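Local structure of uncharacterized protein (3EWL) at residues L32-P37 with Q103-R108; L115-G118 with V122-K125; R43-L48 with P111-L116. The protein is of unknown function, but this C-terminal piece has a thioredoxin-like fold and a CxxC motif, consistent with a role in thiol-disulfide exchange. All blocks are in the same frame, centred on the assembly; numbering follows the deposited sequence.

Contact 1. Residues L32-P37 with Q103-R108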
ATOM      1  N   LEU A  32      -0.828   3.232  -1.289  1.00 18.31           N
ATOM      2  CA  LEU A  32      -0.628   1.842  -1.664  1.00 19.35           C
ATOM      3  C   LEU A  32       0.840   1.469  -1.514  1.00 18.80           C
ATOM      4  O   LEU A  32       1.714   2.197  -1.969  1.00 19.21           O
ATOM      5  CB  LEU A  32      -1.044   1.587  -3.113  1.00 18.58           C
ATOM      6  CG  LEU A  32      -2.419   2.023  -3.562  1.00 19.76           C
ATOM      7  CD1 LEU A  32      -2.463   1.744  -5.072  1.00 13.54           C
ATOM      8  CD2 LEU A  32      -3.576   1.327  -2.816  1.00 22.08           C
ATOM      9  N   PHE A  33       1.092   0.338  -0.874  1.00 18.48           N
ATOM     10  CA  PHE A  33       2.446  -0.115  -0.601  1.00 18.95           C
ATOM     11  C   PHE A  33       2.623  -1.504  -1.195  1.00 19.24           C
ATOM     12  O   PHE A  33       2.190  -2.500  -0.590  1.00 20.29           O
ATOM     13  CB  PHE A  33       2.707  -0.113   0.929  1.00 17.77           C
ATOM     14  CG  PHE A  33       4.146  -0.451   1.324  1.00 20.18           C
ATOM     15  CD1 PHE A  33       5.149   0.508   1.252  1.00 18.22           C
ATOM     16  CD2 PHE A  33       4.484  -1.719   1.805  1.00 20.77           C
ATOM     17  CE1 PHE A  33       6.475   0.207   1.637  1.00 20.11           C
ATOM     18  CE2 PHE A  33       5.802  -2.017   2.217  1.00 20.51           C
ATOM     19  CZ  PHE A  33       6.803  -1.048   2.111  1.00 21.67           C
ATOM     20  N   PHE A  34       3.200  -1.583  -2.399  1.00 19.35           N
ATOM     21  CA  PHE A  34       3.419  -2.871  -3.022  1.00 18.84           C
ATOM     22  C   PHE A  34       4.701  -3.440  -2.530  1.00 19.21           C
ATOM     23  O   PHE A  34       5.752  -2.834  -2.696  1.00 19.77           O
ATOM     24  CB  PHE A  34       3.343  -2.829  -4.557  1.00 17.32           C
ATOM     25  CG  PHE A  34       2.012  -2.310  -5.079  1.00 17.94           C
ATOM     26  CD1 PHE A  34       0.875  -3.124  -5.086  1.00 17.74           C
ATOM     27  CD2 PHE A  34       1.876  -0.978  -5.486  1.00 13.97           C
ATOM     28  CE1 PHE A  34      -0.382  -2.626  -5.546  1.00 17.22           C
ATOM     29  CE2 PHE A  34       0.631  -0.476  -5.941  1.00 17.34           C
ATOM     30  CZ  PHE A  34      -0.494  -1.323  -5.984  1.00 16.56           C
ATOM     31  N   TYR A  35       4.628  -4.618  -1.921  1.00 19.60           N
ATOM     32  CA  TYR A  35       5.796  -5.154  -1.246  1.00 18.99           C
ATOM     33  C   TYR A  35       6.000  -6.649  -1.488  1.00 20.05           C
ATOM     34  O   TYR A  35       5.142  -7.343  -2.072  1.00 19.10           O
ATOM     35  CB  TYR A  35       5.696  -4.860   0.264  1.00 19.09           C
ATOM     36  CG  TYR A  35       4.692  -5.754   1.009  1.00 18.76           C
ATOM     37  CD1 TYR A  35       5.115  -6.923   1.639  1.00 18.51           C
ATOM     38  CD2 TYR A  35       3.319  -5.436   1.060  1.00 14.90           C
ATOM     39  CE1 TYR A  35       4.224  -7.760   2.309  1.00 17.97           C
ATOM     40  CE2 TYR A  35       2.414  -6.266   1.747  1.00 16.51           C
ATOM     41  CZ  TYR A  35       2.887  -7.427   2.369  1.00 18.02           C
ATOM     42  OH  TYR A  35       2.045  -8.257   3.076  1.00 19.84           O
ATOM     43  N   ASP A  36       7.140  -7.142  -0.998  1.00 19.83           N
ATOM     44  CA  ASP A  36       7.364  -8.573  -0.912  1.00 20.81           C
ATOM     45  C   ASP A  36       7.703  -8.962   0.555  1.00 21.07           C
ATOM     46  O   ASP A  36       8.408  -8.227   1.247  1.00 21.47           O
ATOM     47  CB  ASP A  36       8.499  -8.965  -1.893  1.00 20.42           C
ATOM     48  CG  ASP A  36       8.684 -10.450  -1.982  1.00 22.98           C
ATOM     49  OD1 ASP A  36       8.121 -11.078  -2.906  1.00 21.55           O
ATOM     50  OD2 ASP A  36       9.360 -10.986  -1.082  1.00 22.45           O
ATOM     51  N   PRO A  37       7.231 -10.132   1.024  1.00 20.89           N
ATOM     52  CA  PRO A  37       7.540 -10.524   2.390  1.00 21.28           C
ATOM     53  C   PRO A  37       9.035 -10.733   2.628  1.00 23.29           C
ATOM     54  O   PRO A  37       9.473 -10.718   3.790  1.00 22.53           O
ATOM     55  CB  PRO A  37       6.793 -11.860   2.566  1.00 20.91           C
ATOM     56  CG  PRO A  37       6.451 -12.324   1.165  1.00 20.18           C
ATOM     57  CD  PRO A  37       6.339 -11.099   0.346  1.00 20.38           C
ATOM     58  N   GLN A 103      -1.300  -6.303 -15.323  1.00 22.70           N
ATOM     59  CA  GLN A 103      -0.342  -5.223 -15.168  1.00 23.54           C
ATOM     60  C   GLN A 103      -1.038  -3.937 -14.681  1.00 22.21           C
ATOM     61  O   GLN A 103      -0.862  -2.882 -15.269  1.00 21.19           O
ATOM     62  CB  GLN A 103       0.354  -4.993 -16.508  1.00 25.06           C
ATOM     63  CG  GLN A 103       1.477  -4.045 -16.445  1.00 31.74           C
ATOM     64  CD  GLN A 103       2.782  -4.779 -16.544  1.00 39.87           C
ATOM     65  OE1 GLN A 103       3.714  -4.535 -15.763  1.00 41.73           O
ATOM     66  NE2 GLN A 103       2.862  -5.703 -17.509  1.00 41.91           N
ATOM     67  N   LEU A 104      -1.858  -4.042 -13.630  1.00 19.96           N
ATOM     68  CA  LEU A 104      -2.646  -2.913 -13.195  1.00 18.93           C
ATOM     69  C   LEU A 104      -1.783  -1.764 -12.675  1.00 19.11           C
ATOM     70  O   LEU A 104      -2.144  -0.588 -12.848  1.00 19.71           O
ATOM     71  CB  LEU A 104      -3.703  -3.316 -12.143  1.00 16.74           C
ATOM     72  CG  LEU A 104      -4.807  -4.297 -12.595  1.00 17.89           C
ATOM     73  CD1 LEU A 104      -5.773  -4.714 -11.425  1.00 16.26           C
ATOM     74  CD2 LEU A 104      -5.605  -3.763 -13.837  1.00 16.23           C
ATOM     75  N   TYR A 105      -0.679  -2.100 -12.012  1.00 19.57           N
ATOM     76  CA  TYR A 105       0.304  -1.093 -11.577  1.00 20.46           C
ATOM     77  C   TYR A 105       1.631  -1.536 -12.105  1.00 21.11           C
ATOM     78  O   TYR A 105       1.856  -2.715 -12.226  1.00 20.20           O
ATOM     79  CB  TYR A 105       0.368  -0.994 -10.069  1.00 20.09           C
ATOM     80  CG  TYR A 105      -0.937  -0.445  -9.498  1.00 20.21           C
ATOM     81  CD1 TYR A 105      -1.049   0.899  -9.151  1.00 18.44           C
ATOM     82  CD2 TYR A 105      -2.070  -1.300  -9.322  1.00 20.19           C
ATOM     83  CE1 TYR A 105      -2.276   1.421  -8.626  1.00 17.64           C
ATOM     84  CE2 TYR A 105      -3.295  -0.799  -8.793  1.00 20.50           C
ATOM     85  CZ  TYR A 105      -3.391   0.563  -8.450  1.00 19.32           C
ATOM     86  OH  TYR A 105      -4.589   1.067  -7.940  1.00 19.69           O
ATOM     87  N   ASP A 106       2.494  -0.579 -12.438  1.00 22.71           N
ATOM     88  CA  ASP A 106       3.852  -0.893 -12.906  1.00 24.49           C
ATOM     89  C   ASP A 106       4.717  -1.095 -11.661  1.00 24.86           C
ATOM     90  O   ASP A 106       5.288  -0.139 -11.094  1.00 25.53           O
ATOM     91  CB  ASP A 106       4.405   0.222 -13.798  1.00 24.90           C
ATOM     92  CG  ASP A 106       5.816  -0.113 -14.378  1.00 28.97           C
ATOM     93  OD1 ASP A 106       6.249  -1.293 -14.333  1.00 31.69           O
ATOM     94  OD2 ASP A 106       6.491   0.823 -14.865  1.00 33.22           O
ATOM     95  N   ILE A 107       4.762  -2.325 -11.182  1.00 25.07           N
ATOM     96  CA  ILE A 107       5.494  -2.559  -9.923  1.00 25.76           C
ATOM     97  C   ILE A 107       6.924  -2.962 -10.336  1.00 26.79           C
ATOM     98  O   ILE A 107       7.249  -4.163 -10.442  1.00 27.41           O
ATOM     99  CB  ILE A 107       4.742  -3.560  -8.981  1.00 25.43           C
ATOM    100  CG1 ILE A 107       3.428  -2.931  -8.489  1.00 24.08           C
ATOM    101  CG2 ILE A 107       5.611  -4.015  -7.785  1.00 24.36           C
ATOM    102  CD1 ILE A 107       2.404  -3.933  -8.041  1.00 23.17           C
ATOM    103  N   ARG A 108       7.745  -1.936 -10.601  1.00 26.90           N
ATOM    104  CA  ARG A 108       9.113  -2.104 -11.114  1.00 27.92           C
ATOM    105  C   ARG A 108      10.016  -2.835 -10.129  1.00 27.20           C
ATOM    106  O   ARG A 108      11.023  -3.386 -10.524  1.00 27.65           O
ATOM    107  CB  ARG A 108       9.792  -0.755 -11.365  1.00 28.66           C
ATOM    108  CG  ARG A 108       9.004   0.260 -12.120  1.00 32.89           C
ATOM    109  CD  ARG A 108       9.933   1.442 -12.451  1.00 39.83           C
ATOM    110  NE  ARG A 108      10.291   2.353 -11.346  1.00 43.59           N
ATOM    111  CZ  ARG A 108      11.530   2.566 -10.873  1.00 45.37           C
ATOM    112  NH1 ARG A 108      11.720   3.447  -9.893  1.00 47.56           N
ATOM    113  NH2 ARG A 108      12.583   1.920 -11.356  1.00 42.43           N
TER

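Contact 2. Residues L115-G118 with V122-K125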
ATOM      1  N   LEU A 115       0.550   7.365  -3.830  1.00 21.67           N
ATOM      2  CA  LEU A 115      -0.397   8.082  -2.998  1.00 21.22           C
ATOM      3  C   LEU A 115      -1.698   8.378  -3.779  1.00 21.94           C
ATOM      4  O   LEU A 115      -1.652   8.889  -4.901  1.00 21.22           O
ATOM      5  CB  LEU A 115       0.236   9.364  -2.482  1.00 21.94           C
ATOM      6  CG  LEU A 115      -0.630  10.093  -1.445  1.00 21.38           C
ATOM      7  CD1 LEU A 115      -0.914   9.241  -0.224  1.00 21.15           C
ATOM      8  CD2 LEU A 115       0.121  11.338  -1.047  1.00 21.14           C
ATOM      9  N   LEU A 116      -2.846   8.044  -3.198  1.00 21.17           N
ATOM     10  CA  LEU A 116      -4.114   8.328  -3.844  1.00 21.65           C
ATOM     11  C   LEU A 116      -4.839   9.331  -2.971  1.00 23.07           C
ATOM     12  O   LEU A 116      -4.638   9.332  -1.746  1.00 20.59           O
ATOM     13  CB  LEU A 116      -5.015   7.068  -3.913  1.00 22.17           C
ATOM     14  CG  LEU A 116      -4.359   5.756  -4.251  1.00 23.42           C
ATOM     15  CD1 LEU A 116      -5.387   4.645  -4.267  1.00 23.87           C
ATOM     16  CD2 LEU A 116      -3.624   5.877  -5.609  1.00 23.22           C
ATOM     17  N   ASP A 117      -5.695  10.151  -3.591  1.00 24.47           N
ATOM     18  CA  ASP A 117      -6.492  11.124  -2.871  1.00 25.39           C
ATOM     19  C   ASP A 117      -7.830  10.535  -2.467  1.00 26.38           C
ATOM     20  O   ASP A 117      -8.009   9.317  -2.460  1.00 27.14           O
ATOM     21  CB  ASP A 117      -6.704  12.381  -3.725  1.00 26.61           C
ATOM     22  CG  ASP A 117      -7.729  12.192  -4.898  1.00 29.06           C
ATOM     23  OD1 ASP A 117      -8.375  11.137  -5.086  1.00 30.25           O
ATOM     24  OD2 ASP A 117      -7.906  13.182  -5.631  1.00 32.09           O
ATOM     25  N   GLY A 118      -8.774  11.416  -2.151  1.00 26.96           N
ATOM     26  CA  GLY A 118     -10.072  11.035  -1.658  1.00 28.64           C
ATOM     27  C   GLY A 118     -10.917  10.327  -2.691  1.00 30.43           C
ATOM     28  O   GLY A 118     -11.756   9.503  -2.336  1.00 30.99           O
ATOM     29  N   VAL A 122      -4.734   8.904  -8.559  1.00 27.24           N
ATOM     30  CA  VAL A 122      -3.303   8.787  -8.294  1.00 26.17           C
ATOM     31  C   VAL A 122      -2.691  10.198  -8.208  1.00 26.74           C
ATOM     32  O   VAL A 122      -2.665  10.929  -9.207  1.00 27.40           O
ATOM     33  CB  VAL A 122      -2.578   7.974  -9.387  1.00 25.76           C
ATOM     34  CG1 VAL A 122      -1.086   8.042  -9.171  1.00 26.68           C
ATOM     35  CG2 VAL A 122      -3.064   6.511  -9.433  1.00 22.81           C
ATOM     36  N   ILE A 123      -2.278  10.624  -7.015  1.00 26.42           N
ATOM     37  CA  ILE A 123      -1.697  11.965  -6.887  1.00 26.10           C
ATOM     38  C   ILE A 123      -0.170  11.902  -6.810  1.00 25.45           C
ATOM     39  O   ILE A 123       0.505  12.829  -7.217  1.00 25.69           O
ATOM     40  CB  ILE A 123      -2.333  12.872  -5.736  1.00 27.12           C
ATOM     41  CG1 ILE A 123      -2.207  12.260  -4.374  1.00 27.70           C
ATOM     42  CG2 ILE A 123      -3.806  13.265  -5.989  1.00 26.53           C
ATOM     43  CD1 ILE A 123      -2.536  13.271  -3.255  1.00 30.47           C
ATOM     44  N   LEU A 124       0.389  10.813  -6.285  1.00 23.65           N
ATOM     45  CA  LEU A 124       1.823  10.570  -6.462  1.00 23.01           C
ATOM     46  C   LEU A 124       1.980   9.155  -6.965  1.00 23.35           C
ATOM     47  O   LEU A 124       1.436   8.214  -6.358  1.00 23.15           O
ATOM     48  CB  LEU A 124       2.643  10.761  -5.167  1.00 21.18           C
ATOM     49  CG  LEU A 124       2.808  12.136  -4.525  1.00 22.22           C
ATOM     50  CD1 LEU A 124       3.632  11.998  -3.237  1.00 21.17           C
ATOM     51  CD2 LEU A 124       3.503  13.134  -5.478  1.00 21.57           C
ATOM     52  N   LYS A 125       2.723   9.019  -8.065  1.00 24.00           N
ATOM     53  CA  LYS A 125       2.946   7.741  -8.737  1.00 25.13           C
ATOM     54  C   LYS A 125       4.363   7.169  -8.492  1.00 25.41           C
ATOM     55  O   LYS A 125       5.338   7.867  -8.694  1.00 26.26           O
ATOM     56  CB  LYS A 125       2.662   7.881 -10.242  1.00 24.73           C
ATOM     57  CG  LYS A 125       3.464   6.882 -11.087  1.00 27.98           C
ATOM     58  CD  LYS A 125       2.831   6.497 -12.376  1.00 30.99           C
ATOM     59  CE  LYS A 125       3.552   5.252 -12.871  1.00 32.31           C
ATOM     60  NZ  LYS A 125       2.693   4.572 -13.833  1.00 35.35           N
TER

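Contact 3. Residues R43-L48 with P111-L116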
ATOM      1  N   ARG A  43      11.199  -3.656   4.418  1.00 19.52           N
ATOM      2  CA  ARG A  43      11.403  -3.530   5.865  1.00 19.89           C
ATOM      3  C   ARG A  43      11.928  -2.142   6.252  1.00 20.34           C
ATOM      4  O   ARG A  43      11.410  -1.535   7.196  1.00 19.75           O
ATOM      5  CB  ARG A  43      12.335  -4.623   6.382  1.00 19.83           C
ATOM      6  CG  ARG A  43      11.999  -6.071   5.922  1.00 21.32           C
ATOM      7  CD  ARG A  43      10.693  -6.630   6.485  1.00 19.27           C
ATOM      8  NE  ARG A  43       9.496  -6.188   5.740  1.00 21.89           N
ATOM      9  CZ  ARG A  43       9.077  -6.729   4.601  1.00 22.40           C
ATOM     10  NH1 ARG A  43       7.958  -6.281   4.013  1.00 21.55           N
ATOM     11  NH2 ARG A  43       9.769  -7.734   4.048  1.00 20.93           N
ATOM     12  N   LYS A  44      12.927  -1.632   5.523  1.00 20.39           N
ATOM     13  CA  LYS A  44      13.509  -0.334   5.862  1.00 21.62           C
ATOM     14  C   LYS A  44      12.524   0.802   5.701  1.00 20.46           C
ATOM     15  O   LYS A  44      12.484   1.692   6.553  1.00 19.97           O
ATOM     16  CB  LYS A  44      14.787  -0.021   5.048  1.00 22.24           C
ATOM     17  CG  LYS A  44      15.922  -1.028   5.302  1.00 27.52           C
ATOM     18  CD  LYS A  44      17.141  -0.856   4.336  1.00 35.34           C
ATOM     19  CE  LYS A  44      17.912   0.507   4.522  1.00 38.56           C
ATOM     20  NZ  LYS A  44      17.404   1.650   3.652  1.00 42.59           N
ATOM     21  N   PHE A  45      11.758   0.795   4.605  1.00 19.65           N
ATOM     22  CA  PHE A  45      10.718   1.798   4.404  1.00 20.33           C
ATOM     23  C   PHE A  45       9.693   1.745   5.556  1.00 20.07           C
ATOM     24  O   PHE A  45       9.303   2.782   6.119  1.00 19.86           O
ATOM     25  CB  PHE A  45       9.988   1.604   3.038  1.00 20.75           C
ATOM     26  CG  PHE A  45       8.957   2.667   2.768  1.00 23.86           C
ATOM     27  CD1 PHE A  45       9.273   3.773   1.982  1.00 26.49           C
ATOM     28  CD2 PHE A  45       7.703   2.616   3.375  1.00 27.06           C
ATOM     29  CE1 PHE A  45       8.356   4.770   1.757  1.00 26.65           C
ATOM     30  CE2 PHE A  45       6.758   3.633   3.151  1.00 28.63           C
ATOM     31  CZ  PHE A  45       7.091   4.709   2.351  1.00 29.22           C
ATOM     32  N   GLU A  46       9.223   0.527   5.856  1.00 20.60           N
ATOM     33  CA  GLU A  46       8.288   0.260   6.964  1.00 21.20           C
ATOM     34  C   GLU A  46       8.841   0.840   8.270  1.00 20.59           C
ATOM     35  O   GLU A  46       8.128   1.528   8.973  1.00 20.09           O
ATOM     36  CB  GLU A  46       8.020  -1.249   7.143  1.00 20.92           C
ATOM     37  CG  GLU A  46       7.202  -1.893   6.035  1.00 21.56           C
ATOM     38  CD  GLU A  46       7.459  -3.419   5.893  1.00 24.93           C
ATOM     39  OE1 GLU A  46       7.131  -4.000   4.813  1.00 24.21           O
ATOM     40  OE2 GLU A  46       7.978  -4.036   6.841  1.00 23.05           O
ATOM     41  N   LYS A  47      10.116   0.585   8.558  1.00 20.54           N
ATOM     42  CA  LYS A  47      10.791   1.115   9.745  1.00 21.06           C
ATOM     43  C   LYS A  47      10.843   2.644   9.768  1.00 21.72           C
ATOM     44  O   LYS A  47      10.560   3.257  10.796  1.00 22.26           O
ATOM     45  CB  LYS A  47      12.215   0.540   9.837  1.00 21.51           C
ATOM     46  CG  LYS A  47      12.992   1.015  11.078  1.00 22.07           C
ATOM     47  CD  LYS A  47      14.453   0.737  10.965  1.00 23.16           C
ATOM     48  CE  LYS A  47      15.170   1.140  12.230  1.00 23.91           C
ATOM     49  NZ  LYS A  47      15.340   2.614  12.266  1.00 25.20           N
ATOM     50  N   LEU A  48      11.203   3.261   8.642  0.50 22.02           N
ATOM     51  CA  LEU A  48      11.337   4.718   8.581  0.50 22.50           C
ATOM     52  C   LEU A  48       9.981   5.405   8.683  0.50 22.33           C
ATOM     53  O   LEU A  48       9.844   6.419   9.349  0.50 21.57           O
ATOM     54  CB  LEU A  48      12.003   5.166   7.281  0.50 22.43           C
ATOM     55  CG  LEU A  48      13.488   4.935   7.021  0.50 23.60           C
ATOM     56  CD1 LEU A  48      13.851   5.554   5.659  0.50 24.32           C
ATOM     57  CD2 LEU A  48      14.359   5.519   8.131  0.50 23.81           C
ATOM     58  N   PRO A 111       9.918  -1.950  -2.496  1.00 22.33           N
ATOM     59  CA  PRO A 111       8.535  -1.435  -2.474  1.00 22.40           C
ATOM     60  C   PRO A 111       8.268  -0.529  -3.674  1.00 22.17           C
ATOM     61  O   PRO A 111       9.183   0.043  -4.222  1.00 21.05           O
ATOM     62  CB  PRO A 111       8.487  -0.610  -1.181  1.00 22.65           C
ATOM     63  CG  PRO A 111       9.936  -0.096  -1.009  1.00 21.78           C
ATOM     64  CD  PRO A 111      10.808  -1.234  -1.546  1.00 22.25           C
ATOM     65  N   THR A 112       7.027  -0.464  -4.120  1.00 21.92           N
ATOM     66  CA  THR A 112       6.597   0.616  -5.001  1.00 21.04           C
ATOM     67  C   THR A 112       5.401   1.281  -4.272  1.00 21.20           C
ATOM     68  O   THR A 112       4.483   0.620  -3.772  1.00 21.14           O
ATOM     69  CB  THR A 112       6.138   0.079  -6.383  1.00 22.57           C
ATOM     70  OG1 THR A 112       7.221  -0.617  -7.043  1.00 24.84           O
ATOM     71  CG2 THR A 112       5.592   1.222  -7.289  1.00 21.90           C
ATOM     72  N   ILE A 113       5.410   2.596  -4.235  1.00 20.45           N
ATOM     73  CA  ILE A 113       4.458   3.314  -3.459  1.00 20.67           C
ATOM     74  C   ILE A 113       3.687   4.265  -4.381  1.00 21.31           C
ATOM     75  O   ILE A 113       4.297   4.952  -5.241  1.00 19.55           O
ATOM     76  CB  ILE A 113       5.200   4.101  -2.399  1.00 20.04           C
ATOM     77  CG1 ILE A 113       5.957   3.148  -1.465  1.00 22.83           C
ATOM     78  CG2 ILE A 113       4.243   4.950  -1.573  1.00 21.46           C
ATOM     79  CD1 ILE A 113       7.422   3.505  -1.311  1.00 27.00           C
ATOM     80  N   TYR A 114       2.378   4.326  -4.154  1.00 20.40           N
ATOM     81  CA  TYR A 114       1.503   5.319  -4.766  1.00 22.14           C
ATOM     82  C   TYR A 114       0.729   6.056  -3.672  1.00 21.41           C
ATOM     83  O   TYR A 114       0.267   5.443  -2.705  1.00 21.99           O
ATOM     84  CB  TYR A 114       0.480   4.643  -5.733  1.00 21.99           C
ATOM     85  CG  TYR A 114       1.037   4.063  -7.028  1.00 23.51           C
ATOM     86  CD1 TYR A 114       0.597   4.545  -8.267  1.00 26.61           C
ATOM     87  CD2 TYR A 114       1.962   3.027  -7.032  1.00 25.48           C
ATOM     88  CE1 TYR A 114       1.062   4.011  -9.459  1.00 26.30           C
ATOM     89  CE2 TYR A 114       2.453   2.515  -8.238  1.00 26.50           C
ATOM     90  CZ  TYR A 114       1.993   3.030  -9.440  1.00 27.05           C
ATOM     91  OH  TYR A 114       2.431   2.563 -10.659  1.00 32.86           O
ATOM     92  N   LEU A 115       0.550   7.365  -3.830  1.00 21.67           N
ATOM     93  CA  LEU A 115      -0.397   8.082  -2.998  1.00 21.22           C
ATOM     94  C   LEU A 115      -1.698   8.378  -3.779  1.00 21.94           C
ATOM     95  O   LEU A 115      -1.652   8.889  -4.901  1.00 21.22           O
ATOM     96  CB  LEU A 115       0.236   9.364  -2.482  1.00 21.94           C
ATOM     97  CG  LEU A 115      -0.630  10.093  -1.445  1.00 21.38           C
ATOM     98  CD1 LEU A 115      -0.914   9.241  -0.224  1.00 21.15           C
ATOM     99  CD2 LEU A 115       0.121  11.338  -1.047  1.00 21.14           C
ATOM    100  N   LEU A 116      -2.846   8.044  -3.198  1.00 21.17           N
ATOM    101  CA  LEU A 116      -4.114   8.328  -3.844  1.00 21.65           C
ATOM    102  C   LEU A 116      -4.839   9.331  -2.971  1.00 23.07           C
ATOM    103  O   LEU A 116      -4.638   9.332  -1.746  1.00 20.59           O
ATOM    104  CB  LEU A 116      -5.015   7.068  -3.913  1.00 22.17           C
ATOM    105  CG  LEU A 116      -4.359   5.756  -4.251  1.00 23.42           C
ATOM    106  CD1 LEU A 116      -5.387   4.645  -4.267  1.00 23.87           C
ATOM    107  CD2 LEU A 116      -3.624   5.877  -5.609  1.00 23.22           C
TER

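Contact 1. Residues L32-P37 with Q103-R108
Phe-34 is the hub of this contact, which lies on one face of the central sheet of a thioredoxin-like fold, where the loop before strand 112-116 closes over strand 29-34. Ile-107 lays its CD1 methyl over one face of the Phe-34 ring, 3.7 Å from the centroid and 26° off the normal, a CH-pi contact. CG of Phe-34 is anti to its carbonyl carbon (chi1 -58°), which brings the ring against the loop. The ring's far end reaches Tyr-105: Phe-34 CZ stands over a face of the tyrosine ring, 3.6 Å from Tyr-105 CG, with the two planes inclined at 43°. Leu-32, two residues back on the strand, adds its CD1 methyl near the phenol end of Tyr-105. No hydrogen bond crosses here, as suits four buried, largely apolar side chains.

Neighbouring strands and loops position the strand and Tyr-105. Strand 112-116 grips the backbone of Leu-32 through Tyr-114 and that of Phe-34 through Thr-112, while the Tyr-114 ring meets Tyr-105 edge-to-face. Tyrosine suits its place because its ring joins this apolar layer while Tyr-105 OH is hydrogen-bonded to the carbonyl oxygen of Ala-8; Leu-32 CD1 lies 3.6 Å from that OH.

Contact 2. Residues L115-G118 with V122-K125
Leu-115 holds the backbone of segment 122-125 with three hydrogen bonds, two of them on its carbonyl oxygen. Its N-H donates to Leu-124 O over 2.8 Å. In return Leu-115 O accepts from Ile-123 N at 2.8 Å and from Leu-124 N at 3.1 Å, the longer bond being the straighter, with 170° at its hydrogen. Two successive N-H groups can converge on one acceptor because the backbone kinks at Ile-123, whose psi of -29° leaves the extended region. The register slips by one: Leu-115 pairs with Leu-124 (hydrogen-bonded), but the next residue, Leu-116, pairs with Val-122 (non-hydrogen-bonded) and not with Ile-123.

The apolar contacts divide between the two faces of the sheet. On one, the CB atoms of Leu-115 and Leu-124 meet at 3.9 Å, and the face is covered by helix 129-137, whose Leu-132 and Leu-136 touch Leu-115. On the other, Leu-116 CD2 packs against Val-122 CG2, near Ala-7. Branched aliphatic residues suit these places, filling space against neighbours on both sides of the sheet. The bulged Ile-123 spreads its branches: CG1, held between its backbone N and carbonyl carbon (chi1 59°), lies 3.5 Å from Leu-115 O, CD1 continues to Leu-115 CD2, and CG2 touches Asp-117 CB.

The polar side-chain bond of this contact lies at the turn. Asp-117 OD1 accepts a hydrogen bond from Arg-121 N, so the carboxylate ties together the two ends of the connection, a place that suits a short acidic side chain.

With Ile-123 and Leu-124 both opposite Leu-115, this is a classic beta bulge, set in the beta hairpin that ends the central sheet of the thioredoxin-like fold.

Contact 3. Residues R43-L48 with P111-L116
Phe-45 and Ile-113 approach from opposite directions, the first coming from helix 40-50 and the second from strand 112-116, and they meet with the isoleucine methyl over the phenylalanine ring. Ile-113 CD1 sits 3.9 Å from the Phe-45 ring centroid, 30° off the normal, and is displaced toward Phe-45 CE1, where the closest approach is 3.4 Å. This is a CH-pi contact. The ring reaches it because CG of Phe-45 is anti to the backbone N (chi1 -177°), which sends the side chain out from the helix to the sheet. Phenylalanine suits the place: it is long enough to bridge helix and strand, and its flat face takes a methyl group. Around it, Phe-33 and Met-31 of the neighbouring strand and Met-129 of helix 129-137 add to the apolar surroundings.

Just before the strand, Pro-111 touches the same residue, its CG 4.4 Å from Phe-45 CB, a looser touch. The peptide bond before Pro-111 is cis, and the proline also touches the CxxC sequence at the helix start; a cis-proline there is consistent with a thioredoxin-type site.

The charged pair of the helix lies beside this layer, Glu-46 touching Phe-33. Arg-43 clasps Glu-46 side-on, NE to OE2 at 2.9 Å and NH1 to OE1 at 2.6 Å, both carboxylate oxygens lying close to the guanidinium plane, and Arg-43 NH2 also donates to Asp-36 O. Pairing one turn apart would partly neutralise both charges, including that of the buried Glu-46. Between helix and strand no hydrogen bond forms, so the attachment rests on dispersion and shape.

How the contacts relate
All three contacts involve the central sheet. Contacts 1 and 3 are buried in the core, without any hydrogen bond across their segments and largely apolar, one with the 103-108 loop against strand 29-34, the other with helix 40-50 against strand 112-116. They are joined because strands 29-34 and 112-116 are paired neighbours and helix 40-50 follows strand 29-34 in the chain. Contact 2, partly buried at the sheet edge, adds backbone hydrogen bonds to its apolar side-chain pairs. It shares strand 112-116 with contact 3 and reaches contact 1 where Leu-116 packs on Leu-32. Rings and methyls thus fasten layers together, whereas strand is fastened to strand by backbone bonds as well as side chains.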